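Local coordinates for protein Nrps/pks (Streptomyces albus, PDB 4OPE) that is a ketosynthase domain that probably catalyses decarboxylative carbon-carbon bond formation during polyketide chain extension in oxazolomycin biosynthesis, at residues Asp7-Val12 and Ala189-Asp194; Thr181-Ala186 and Ala429-Glu434; Glu107-Ser112 and Ala245-Arg250. All coordinates share one frame; numbering follows the deposited sequence.

Contact 1. Residues Asp7-Val12 and Ala189-Asp194; sequences DEIVIV and AIRDGD
In the N-terminal half of the thiolase fold, I9 at the start of strand 9-17 packs against I190 and R191 in the last turn of helix 178-192. I9 buries the most surface of the three. Its CD1 methyl reaches the helix, meeting I190 CG2 at 3.6 Å and I190 CB at 4.0 Å. The two side chains cross at a slant. I190 turns its CG2 branch to the strand, on the far side from its own N. The second touch is apolar to polar: I9 CG1 lies 3.8 Å from R191 NH2. The R191 chain bends at chi3 (-88°), and this brings NH2 obliquely to I9 although the arginine's CB does not point at the strand.

The strand belongs to the large mixed sheet, between strands 242-250 and 263-272, and the helix lies against one of its faces. I190 also touches L248 of strand 242-250. The helix ends in a Schellman motif, where G193 has positive phi (94°). G193 N bonds I190 O at 3.2 Å, and D194 N bonds A189 O weakly at 2.9 Å. D192 and D194, on either side of G193, reach the second subunit, in salt bridges to its R188 and R297.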
loop_
_atom_site.group_PDB
_atom_site.type_symbol
_atom_site.label_atom_id
_atom_site.label_comp_id
_atom_site.label_asym_id
_atom_site.label_seq_id
_atom_site.Cartn_x
_atom_site.Cartn_y
_atom_site.Cartn_z
ATOM N N ASP A 7 12.933 -12.947 19.104
ATOM C CA ASP A 7 13.206 -11.515 19.271
ATOM C C ASP A 7 11.950 -10.694 18.853
ATOM O O ASP A 7 11.397 -10.792 17.740
ATOM C CB ASP A 7 14.472 -11.063 18.528
ATOM C CG ASP A 7 15.103 -9.792 19.145
ATOM O OD1 ASP A 7 14.497 -9.184 20.061
ATOM O OD2 ASP A 7 16.221 -9.394 18.718
ATOM N N GLU A 8 11.492 -9.892 19.793
ATOM C CA GLU A 8 10.232 -9.240 19.656
ATOM C C GLU A 8 10.482 -7.927 18.935
ATOM O O GLU A 8 11.600 -7.408 18.927
ATOM C CB GLU A 8 9.633 -8.999 21.045
ATOM C CG GLU A 8 9.806 -10.161 22.032
ATOM C CD GLU A 8 9.108 -9.897 23.359
ATOM O OE1 GLU A 8 9.651 -9.078 24.146
ATOM O OE2 GLU A 8 8.019 -10.501 23.600
ATOM N N ILE A 9 9.434 -7.387 18.338
ATOM C CA ILE A 9 9.489 -6.063 17.846
ATOM C C ILE A 9 8.979 -5.157 18.926
ATOM O O ILE A 9 8.030 -5.521 19.609
ATOM C CB ILE A 9 8.563 -5.896 16.677
ATOM C CG1 ILE A 9 8.917 -6.897 15.586
ATOM C CG2 ILE A 9 8.648 -4.475 16.150
ATOM C CD1 ILE A 9 10.343 -6.813 15.146
ATOM N N VAL A 10 9.587 -3.969 19.055
ATOM C CA VAL A 10 9.137 -2.943 19.986
ATOM C C VAL A 10 9.027 -1.590 19.318
ATOM O O VAL A 10 9.604 -1.357 18.264
ATOM C CB VAL A 10 10.096 -2.782 21.162
ATOM C CG1 VAL A 10 10.204 -4.094 21.944
ATOM C CG2 VAL A 10 11.474 -2.310 20.693
ATOM N N ILE A 11 8.246 -0.723 19.939
ATOM C CA ILE A 11 8.062 0.614 19.491
ATOM C C ILE A 11 8.946 1.495 20.366
ATOM O O ILE A 11 8.825 1.519 21.590
ATOM C CB ILE A 11 6.606 1.083 19.697
ATOM C CG1 ILE A 11 5.655 0.362 18.751
ATOM C CG2 ILE A 11 6.460 2.611 19.515
ATOM C CD1 ILE A 11 4.203 0.682 19.044
ATOM N N VAL A 12 9.777 2.294 19.736
ATOM C CA VAL A 12 10.679 3.123 20.491
ATOM C C VAL A 12 10.472 4.599 20.279
ATOM O O VAL A 12 11.256 5.367 20.730
ATOM C CB VAL A 12 12.131 2.802 20.146
ATOM C CG1 VAL A 12 12.400 1.328 20.335
ATOM C CG2 VAL A 12 12.472 3.249 18.722
ATOM N N ALA A 189 8.357 -6.985 7.914
ATOM C CA ALA A 189 9.564 -6.630 7.159
ATOM C C ALA A 189 10.746 -6.782 8.051
ATOM O O ALA A 189 11.774 -7.282 7.638
ATOM C CB ALA A 189 9.493 -5.195 6.672
ATOM N N ILE A 190 10.612 -6.346 9.291
ATOM C CA ILE A 190 11.722 -6.461 10.219
ATOM C C ILE A 190 12.030 -7.945 10.515
ATOM O O ILE A 190 13.135 -8.334 10.366
ATOM C CB ILE A 190 11.492 -5.638 11.493
ATOM C CG1 ILE A 190 11.479 -4.137 11.146
ATOM C CG2 ILE A 190 12.574 -5.949 12.509
ATOM C CD1 ILE A 190 10.990 -3.231 12.256
ATOM N N ARG A 191 11.043 -8.752 10.899
ATOM C CA ARG A 191 11.239 -10.193 11.113
ATOM C C ARG A 191 11.831 -10.884 9.904
ATOM O O ARG A 191 12.729 -11.680 10.044
ATOM C CB ARG A 191 9.935 -10.902 11.506
ATOM C CG ARG A 191 9.450 -10.558 12.902
ATOM C CD ARG A 191 8.295 -11.425 13.378
ATOM N NE ARG A 191 6.987 -10.873 12.981
ATOM C CZ ARG A 191 6.181 -10.098 13.744
ATOM N NH1 ARG A 191 5.005 -9.681 13.253
ATOM N NH2 ARG A 191 6.507 -9.720 14.992
ATOM N N ASP A 192 11.379 -10.555 8.713
ATOM C CA ASP A 192 11.802 -11.266 7.539
ATOM C C ASP A 192 13.133 -10.760 7.003
ATOM O O ASP A 192 13.694 -11.338 6.086
ATOM C CB ASP A 192 10.739 -11.167 6.456
ATOM C CG ASP A 192 9.519 -12.052 6.731
ATOM O OD1 ASP A 192 8.938 -12.076 7.856
ATOM O OD2 ASP A 192 9.125 -12.732 5.772
ATOM N N GLY A 193 13.645 -9.670 7.539
ATOM C CA GLY A 193 14.927 -9.165 7.073
ATOM C C GLY A 193 14.922 -8.093 5.995
ATOM O O GLY A 193 15.977 -7.701 5.549
ATOM N N ASP A 194 13.764 -7.588 5.587
ATOM C CA ASP A 194 13.712 -6.465 4.639
ATOM C C ASP A 194 14.328 -5.202 5.246
ATOM O O ASP A 194 14.828 -4.334 4.536
ATOM C CB ASP A 194 12.266 -6.190 4.201
ATOM C CG ASP A 194 11.662 -7.329 3.361
ATOM O OD1 ASP A 194 12.450 -8.092 2.737
ATOM O OD2 ASP A 194 10.400 -7.453 3.303
#

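Contact 2. Residues Thr181-Ala186 and Ala429-Glu434; sequences TALHLA and AHVILE
L183 of helix 178-192 and V431 of strand 427-434 make the closest approach, methyl to methyl. L183 CD2 lies 4.0 Å from V431 CG2, and the two side chains cross at about a right angle. L183 holds CG anti to its backbone N (chi1 -179°), which extends the side chain from the helix to the strand. V431 (chi1 48°) keeps CG1 between its N and carbonyl carbon, which leaves CG2 to meet the leucine. Around this pair the packing is continued by L361 of helix 356-370, which also touches L183.

The other end is looser at the side-chain level, although the backbones come nearest here, with T181 CA and A429 CA 6.0 Å apart. A429 CB, its single methyl, sits 4.2 Å from T181 N. The T181 side chain starts away from the strand, and its OG1 is hydrogen-bonded to T174 OG1 and S177 O. Beyond V431 the strand draws off. L433 turns to L361, L365 and F368, and partly exposed E434 pairs with R266.

The helix is the central one of the N-terminal half of the thiolase fold, while the strand belongs to the C-terminal half. Nearby, H184 ND1 makes a polar tie to T268 OG1 of strand 263-272. With two methyls meeting at one end and a methyl lying on a backbone N at the other, the join between these two segments is apolar.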
loop_
_atom_site.group_PDB
_atom_site.type_symbol
_atom_site.label_atom_id
_atom_site.label_comp_id
_atom_site.label_asym_id
_atom_site.label_seq_id
_atom_site.Cartn_x
_atom_site.Cartn_y
_atom_site.Cartn_z
ATOM N N THR A 181 -2.532 -1.677 9.157
ATOM C CA THR A 181 -2.036 -2.555 8.124
ATOM C C THR A 181 -0.535 -2.267 7.925
ATOM O O THR A 181 0.280 -3.191 7.764
ATOM C CB THR A 181 -2.785 -2.358 6.810
ATOM O OG1 THR A 181 -4.112 -2.835 6.943
ATOM C CG2 THR A 181 -2.174 -3.168 5.779
ATOM N N ALA A 182 -0.184 -0.981 7.941
ATOM C CA ALA A 182 1.185 -0.605 7.799
ATOM C C ALA A 182 2.036 -1.101 8.989
ATOM O O ALA A 182 3.149 -1.654 8.813
ATOM C CB ALA A 182 1.283 0.905 7.630
ATOM N N LEU A 183 1.531 -0.921 10.197
ATOM C CA LEU A 183 2.228 -1.457 11.335
ATOM C C LEU A 183 2.529 -2.909 11.111
ATOM O O LEU A 183 3.598 -3.369 11.481
ATOM C CB LEU A 183 1.416 -1.334 12.623
ATOM C CG LEU A 183 2.090 -1.858 13.887
ATOM C CD1 LEU A 183 3.384 -1.173 14.195
ATOM C CD2 LEU A 183 1.159 -1.590 15.030
ATOM N N HIS A 184 1.560 -3.633 10.562
ATOM C CA HIS A 184 1.695 -5.051 10.353
ATOM C C HIS A 184 2.754 -5.376 9.334
ATOM O O HIS A 184 3.554 -6.250 9.561
ATOM C CB HIS A 184 0.367 -5.637 9.967
ATOM C CG HIS A 184 0.430 -7.029 9.458
ATOM N ND1 HIS A 184 0.395 -8.118 10.292
ATOM C CD2 HIS A 184 0.472 -7.515 8.197
ATOM C CE1 HIS A 184 0.412 -9.222 9.566
ATOM N NE2 HIS A 184 0.458 -8.884 8.290
ATOM N N LEU A 185 2.811 -4.638 8.256
ATOM C CA LEU A 185 3.784 -4.889 7.230
ATOM C C LEU A 185 5.167 -4.499 7.686
ATOM O O LEU A 185 6.149 -5.155 7.318
ATOM C CB LEU A 185 3.411 -4.124 5.958
ATOM C CG LEU A 185 2.221 -4.661 5.144
ATOM C CD1 LEU A 185 1.969 -3.814 3.897
ATOM C CD2 LEU A 185 2.446 -6.115 4.772
ATOM N N ALA A 186 5.252 -3.437 8.478
ATOM C CA ALA A 186 6.526 -3.025 9.032
ATOM C C ALA A 186 7.118 -4.075 9.980
ATOM O O ALA A 186 8.341 -4.309 9.982
ATOM C CB ALA A 186 6.387 -1.707 9.767
ATOM N N ALA A 429 -7.682 -4.988 10.716
ATOM C CA ALA A 429 -6.403 -5.142 11.335
ATOM C C ALA A 429 -6.583 -5.111 12.827
ATOM O O ALA A 429 -7.430 -4.358 13.325
ATOM C CB ALA A 429 -5.476 -4.026 10.920
ATOM N N HIS A 430 -5.808 -5.947 13.528
ATOM C CA HIS A 430 -5.786 -5.973 14.997
ATOM C C HIS A 430 -4.355 -6.022 15.495
ATOM O O HIS A 430 -3.531 -6.737 14.903
ATOM C CB HIS A 430 -6.519 -7.203 15.503
ATOM C CG HIS A 430 -6.887 -7.144 16.945
ATOM N ND1 HIS A 430 -7.970 -6.411 17.406
ATOM C CD2 HIS A 430 -6.346 -7.756 18.032
ATOM C CE1 HIS A 430 -8.059 -6.548 18.725
ATOM N NE2 HIS A 430 -7.091 -7.362 19.130
ATOM N N VAL A 431 -4.074 -5.297 16.583
ATOM C CA VAL A 431 -2.768 -5.368 17.242
ATOM C C VAL A 431 -2.819 -5.432 18.776
ATOM O O VAL A 431 -3.592 -4.753 19.426
ATOM C CB VAL A 431 -1.798 -4.262 16.748
ATOM C CG1 VAL A 431 -2.448 -2.918 16.730
ATOM C CG2 VAL A 431 -0.564 -4.168 17.620
ATOM N N ILE A 432 -1.984 -6.322 19.334
ATOM C CA ILE A 432 -1.815 -6.500 20.766
ATOM C C ILE A 432 -0.489 -5.888 21.213
ATOM O O ILE A 432 0.579 -6.242 20.678
ATOM C CB ILE A 432 -1.747 -7.986 21.133
ATOM C CG1 ILE A 432 -2.818 -8.815 20.410
ATOM C CG2 ILE A 432 -1.950 -8.166 22.606
ATOM C CD1 ILE A 432 -4.223 -8.709 20.950
ATOM N N LEU A 433 -0.556 -4.980 22.187
ATOM C CA LEU A 433 0.632 -4.360 22.766
ATOM C C LEU A 433 0.833 -4.673 24.250
ATOM O O LEU A 433 -0.106 -4.992 24.987
ATOM C CB LEU A 433 0.565 -2.856 22.599
ATOM C CG LEU A 433 0.429 -2.384 21.161
ATOM C CD1 LEU A 433 0.423 -0.876 21.120
ATOM C CD2 LEU A 433 1.557 -2.870 20.277
ATOM N N GLU A 434 2.077 -4.593 24.695
ATOM C CA GLU A 434 2.386 -4.805 26.093
ATOM C C GLU A 434 3.287 -3.687 26.525
ATOM O O GLU A 434 4.234 -3.327 25.831
ATOM C CB GLU A 434 3.063 -6.159 26.280
ATOM C CG GLU A 434 3.284 -6.588 27.719
ATOM C CD GLU A 434 3.976 -7.949 27.837
ATOM O OE1 GLU A 434 3.616 -8.729 28.744
ATOM O OE2 GLU A 434 4.874 -8.264 27.030
#

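Contact 3. Residues Glu107-Ser112 and Ala245-Arg250; sequences EDAGTS and AVLLKR
L247 of strand 242-250 buries the most surface here, and one of its methyls does the touching. L247 CD2 lies 3.8 Å from A109 CB and, more loosely, 4.3 Å from T111 CG2. In the leucine, chi1 of -172° swings CG clear of the backbone N, and this carries CD2 out from the strand to the turn that holds both partners. A109 and T111 both direct CB at the strand, so the methyl meets two residues on one side of the turn. L105 of helix 93-108 and V12 of the adjoining strand also touch L247 and extend the apolar patch.

The turn is the end of helix 93-108. It closes with a Schellman motif in which G110 has positive phi (64°) and its N bonds E107 O at 3.0 Å. S112 then caps the next helix, with its OG bonded to A115 N. The turn between helices 93-108 and 113-116 rests on a strand of the N-terminal half of the thiolase fold through A109 and T111.

The polar part runs through one water. It donates to A109 O at 2.8 Å and accepts from K249 NZ at 3.0 Å. A109 therefore serves both parts: its CB meets the leucine, while its carbonyl is linked through the water to the lysine. K249 NZ has a further, long and weak ion pair with D259.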
loop_
_atom_site.group_PDB
_atom_site.type_symbol
_atom_site.label_atom_id
_atom_site.label_comp_id
_atom_site.label_asym_id
_atom_site.label_seq_id
_atom_site.Cartn_x
_atom_site.Cartn_y
_atom_site.Cartn_z
ATOM N N GLU A 107 13.018 12.529 16.646
ATOM C CA GLU A 107 13.302 13.251 17.877
ATOM C C GLU A 107 12.677 12.571 19.085
ATOM O O GLU A 107 13.315 12.431 20.120
ATOM C CB GLU A 107 12.873 14.707 17.774
ATOM C CG GLU A 107 13.606 15.417 16.647
ATOM C CD GLU A 107 13.406 16.923 16.638
ATOM O OE1 GLU A 107 12.261 17.371 17.037
ATOM O OE2 GLU A 107 14.396 17.625 16.224
ATOM N N ASP A 108 11.466 12.070 18.955
ATOM C CA ASP A 108 10.852 11.413 20.108
ATOM C C ASP A 108 11.562 10.105 20.450
ATOM O O ASP A 108 11.730 9.786 21.592
ATOM C CB ASP A 108 9.362 11.193 19.917
ATOM C CG ASP A 108 8.713 10.554 21.142
ATOM O OD1 ASP A 108 8.495 11.240 22.196
ATOM O OD2 ASP A 108 8.412 9.344 21.039
ATOM N N ALA A 109 12.009 9.370 19.457
ATOM C CA ALA A 109 12.815 8.208 19.701
ATOM C C ALA A 109 14.234 8.499 20.195
ATOM O O ALA A 109 14.955 7.534 20.423
ATOM C CB ALA A 109 12.911 7.385 18.420
ATOM N N GLY A 110 14.667 9.769 20.303
ATOM C CA GLY A 110 16.069 10.067 20.615
ATOM C C GLY A 110 17.146 9.641 19.586
ATOM O O GLY A 110 18.236 9.197 19.920
ATOM N N THR A 111 16.858 9.872 18.325
ATOM C CA THR A 111 17.736 9.444 17.288
ATOM C C THR A 111 17.741 10.467 16.161
ATOM O O THR A 111 17.248 11.568 16.348
ATOM C CB THR A 111 17.337 8.043 16.780
ATOM O OG1 THR A 111 18.428 7.489 16.041
ATOM C CG2 THR A 111 16.133 8.108 15.890
ATOM N N SER A 112 18.295 10.076 15.016
ATOM C CA SER A 112 18.527 10.971 13.894
ATOM C C SER A 112 18.808 10.186 12.617
ATOM O O SER A 112 19.155 8.998 12.674
ATOM C CB SER A 112 19.773 11.821 14.189
ATOM O OG SER A 112 20.882 10.967 14.469
ATOM N N ALA A 245 3.033 8.509 13.359
ATOM C CA ALA A 245 4.001 7.487 13.043
ATOM C C ALA A 245 4.650 6.958 14.309
ATOM O O ALA A 245 4.792 7.680 15.296
ATOM C CB ALA A 245 5.050 8.071 12.119
ATOM N N VAL A 246 5.042 5.694 14.253
ATOM C CA VAL A 246 5.793 5.083 15.296
ATOM C C VAL A 246 7.078 4.550 14.688
ATOM O O VAL A 246 7.184 4.321 13.461
ATOM C CB VAL A 246 5.024 3.903 15.922
ATOM C CG1 VAL A 246 3.777 4.380 16.636
ATOM C CG2 VAL A 246 4.638 2.866 14.889
ATOM N N LEU A 247 8.058 4.297 15.547
ATOM C CA LEU A 247 9.369 3.792 15.070
ATOM C C LEU A 247 9.606 2.451 15.694
ATOM O O LEU A 247 9.487 2.304 16.909
ATOM C CB LEU A 247 10.512 4.762 15.414
ATOM C CG LEU A 247 11.876 4.385 14.782
ATOM C CD1 LEU A 247 11.860 4.546 13.295
ATOM C CD2 LEU A 247 12.972 5.256 15.311
ATOM N N LEU A 248 9.940 1.487 14.848
ATOM C CA LEU A 248 10.001 0.082 15.234
ATOM C C LEU A 248 11.411 -0.510 15.146
ATOM O O LEU A 248 12.233 -0.079 14.331
ATOM C CB LEU A 248 9.059 -0.708 14.345
ATOM C CG LEU A 248 7.605 -0.223 14.340
ATOM C CD1 LEU A 248 6.876 -0.715 13.099
ATOM C CD2 LEU A 248 6.891 -0.708 15.587
ATOM N N LYS A 249 11.667 -1.501 15.987
ATOM C CA LYS A 249 13.018 -2.033 16.235
ATOM C C LYS A 249 12.883 -3.424 16.851
ATOM O O LYS A 249 11.908 -3.677 17.549
ATOM C CB LYS A 249 13.702 -1.165 17.286
ATOM C CG LYS A 249 15.104 -0.673 17.005
ATOM C CD LYS A 249 15.291 0.689 17.633
ATOM C CE LYS A 249 16.593 1.370 17.209
ATOM N NZ LYS A 249 16.419 2.864 17.157
ATOM N N ARG A 250 13.854 -4.303 16.635
ATOM C CA ARG A 250 13.978 -5.515 17.449
ATOM C C ARG A 250 14.304 -5.168 18.884
ATOM O O ARG A 250 15.112 -4.257 19.121
ATOM C CB ARG A 250 15.074 -6.411 16.925
ATOM C CG ARG A 250 14.668 -7.157 15.689
ATOM C CD ARG A 250 15.743 -8.122 15.310
ATOM N NE ARG A 250 15.582 -8.688 13.976
ATOM C CZ ARG A 250 14.772 -9.703 13.683
ATOM N NH1 ARG A 250 13.986 -10.255 14.620
ATOM N NH2 ARG A 250 14.740 -10.158 12.431
HETATM O O HOH W 1 15.643 5.187 18.966
#

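All three contacts are buried and attach helices or helix ends to one mixed sheet. Contacts 1 and 2 share helix 178-192: contact 1 holds its last turn, contact 2 an earlier part. Both border the second subunit; contact 3 does not. Contact 2 is apolar and joins the two halves of the fold. Contact 1 lies farthest from the chain centre and includes the partly exposed R191, while every touching residue of contacts 2 and 3 is buried. Contact 3 lies nearest the chain centre and alone has a water bridge between its segments. Strands 9-17 and 242-250 are neighbours, probably bonded from V10 N to K249 O and V12 N to L247 O. L248 packs on A186 and L183, tying contact 3 to contact 2.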